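Local atomic coordinates of colicin-D (Escherichia coli, PDB entry 5ZNM), a protein that kills Escherichia coli and close relatives as a toxin that inhibits protein synthesis through a C-terminal tRNase domain, represented here together with the central domain. Residues N25-Y30 against R187-G192. Numbering follows the deposited sequence.
Sequences NQPPVY and RDTATG
Tyr30 and Gly192 form the tightly packed end of this contact, a worked example of two irregular segments joined through backbone carbonyls. The phenol OH of Tyr30 donates to Gly192 O at 2.6 Å, coming from above the carbonyl plane, while Thr191 O lies in the plane of the ring at its edge, 3.4 Å from CE2. A chi1 of -67° sets CG of Tyr30 beside the backbone N, and the outer edge and OH of the ring meet the two carbonyls; Pro213, Val214 and Pro230 pack against it. Gly192, with a positive phi of 74°, brings its backbone close to the Tyr30 and Pro28 rings, Pro28 CG lying 3.7 Å from Gly192 O.

Arg187, bent at chi2 and chi3, slides its guanidinium between Pro28 CD over one face and Asn25 CB over the other. Its NH1 reaches Gln26 O at 3.1 Å, almost exactly in the guanidinium plane. The looser, solvent side lies at exposed Asn25, where NH2 adds weak, longer bonds to Asn25 O and Gln26 O. NE pairs with Asp194, a salt bridge that probably helps orient the group. Both polar side chains, Tyr30 and Arg187, thus bond to uncharged backbone carbonyls of the opposite segment, with Pro28 and Asn25 CB packing alongside, and the arginine's charge is probably balanced, at least partly, by Asp194 within the connection between the antiparallel strands 186-187 and 194-198.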
# COMPACT_ATOMS: atom_id res chain seq x y z
N ASN A 25 -11.59 -14.49 -16.00
CA ASN A 25 -11.78 -15.80 -15.40
C ASN A 25 -11.38 -15.74 -13.94
O ASN A 25 -10.39 -15.10 -13.60
CB ASN A 25 -10.94 -16.87 -16.10
CG ASN A 25 -11.42 -17.18 -17.49
OD1 ASN A 25 -12.42 -17.86 -17.67
ND2 ASN A 25 -10.68 -16.69 -18.51
N GLN A 26 -12.13 -16.44 -13.09
CA GLN A 26 -11.72 -16.49 -11.70
C GLN A 26 -10.39 -17.23 -11.59
O GLN A 26 -10.09 -18.11 -12.40
CB GLN A 26 -12.80 -17.17 -10.86
CG GLN A 26 -12.80 -18.66 -10.95
CD GLN A 26 -13.77 -19.27 -9.97
OE1 GLN A 26 -14.42 -18.56 -9.19
NE2 GLN A 26 -13.89 -20.59 -9.98
N PRO A 27 -9.55 -16.86 -10.61
CA PRO A 27 -8.27 -17.54 -10.46
C PRO A 27 -8.47 -19.03 -10.25
O PRO A 27 -9.45 -19.45 -9.62
CB PRO A 27 -7.67 -16.88 -9.21
CG PRO A 27 -8.42 -15.62 -9.02
CD PRO A 27 -9.76 -15.81 -9.60
N PRO A 28 -7.53 -19.83 -10.71
CA PRO A 28 -7.66 -21.27 -10.47
C PRO A 28 -7.07 -21.66 -9.13
O PRO A 28 -6.52 -20.82 -8.39
CB PRO A 28 -6.86 -21.86 -11.63
CG PRO A 28 -5.69 -20.86 -11.78
CD PRO A 28 -6.27 -19.50 -11.39
N VAL A 29 -7.18 -22.92 -8.78
CA VAL A 29 -6.34 -23.51 -7.75
C VAL A 29 -5.18 -24.17 -8.46
O VAL A 29 -5.27 -24.56 -9.63
CB VAL A 29 -7.10 -24.49 -6.82
CG1 VAL A 29 -8.22 -23.76 -6.08
CG2 VAL A 29 -7.64 -25.65 -7.58
N TYR A 30 -4.06 -24.29 -7.76
CA TYR A 30 -2.81 -24.66 -8.38
C TYR A 30 -2.37 -26.00 -7.81
O TYR A 30 -2.17 -26.14 -6.60
CB TYR A 30 -1.74 -23.59 -8.15
CG TYR A 30 -2.08 -22.31 -8.87
CD1 TYR A 30 -2.95 -21.38 -8.29
CD2 TYR A 30 -1.56 -22.03 -10.13
CE1 TYR A 30 -3.29 -20.21 -8.95
CE2 TYR A 30 -1.89 -20.86 -10.80
CZ TYR A 30 -2.75 -19.96 -10.21
OH TYR A 30 -3.08 -18.81 -10.88
N ARG A 187 -6.23 -17.42 -20.51
CA ARG A 187 -5.81 -18.31 -19.43
C ARG A 187 -5.01 -19.47 -20.00
O ARG A 187 -5.48 -20.18 -20.90
CB ARG A 187 -7.02 -18.81 -18.65
CG ARG A 187 -6.76 -19.96 -17.67
CD ARG A 187 -5.98 -19.51 -16.42
NE ARG A 187 -6.43 -18.24 -15.86
CZ ARG A 187 -7.38 -18.10 -14.92
NH1 ARG A 187 -8.03 -19.16 -14.44
NH2 ARG A 187 -7.69 -16.89 -14.47
N ASP A 188 -3.80 -19.64 -19.49
CA ASP A 188 -2.95 -20.78 -19.83
C ASP A 188 -3.29 -21.91 -18.87
O ASP A 188 -3.01 -21.83 -17.67
CB ASP A 188 -1.48 -20.39 -19.73
CG ASP A 188 -0.54 -21.50 -20.16
OD1 ASP A 188 -0.97 -22.67 -20.25
OD2 ASP A 188 0.64 -21.21 -20.40
N THR A 189 -3.90 -22.98 -19.39
CA THR A 189 -4.32 -24.08 -18.53
C THR A 189 -3.13 -24.86 -17.98
O THR A 189 -3.29 -25.58 -16.99
CB THR A 189 -5.28 -25.01 -19.28
OG1 THR A 189 -4.69 -25.44 -20.52
CG2 THR A 189 -6.59 -24.30 -19.61
N ALA A 190 -1.96 -24.74 -18.59
CA ALA A 190 -0.80 -25.47 -18.07
C ALA A 190 -0.19 -24.78 -16.86
O ALA A 190 0.33 -25.46 -15.96
CB ALA A 190 0.25 -25.62 -19.17
N THR A 191 -0.22 -23.45 -16.80
CA THR A 191 0.40 -22.73 -15.70
C THR A 191 -0.59 -22.12 -14.73
O THR A 191 -0.19 -21.78 -13.61
CB THR A 191 1.28 -21.58 -16.21
OG1 THR A 191 0.46 -20.64 -16.93
CG2 THR A 191 2.40 -22.09 -17.12
N GLY A 192 -1.84 -21.91 -15.13
CA GLY A 192 -2.74 -21.12 -14.32
C GLY A 192 -2.48 -19.63 -14.35
O GLY A 192 -3.04 -18.91 -13.52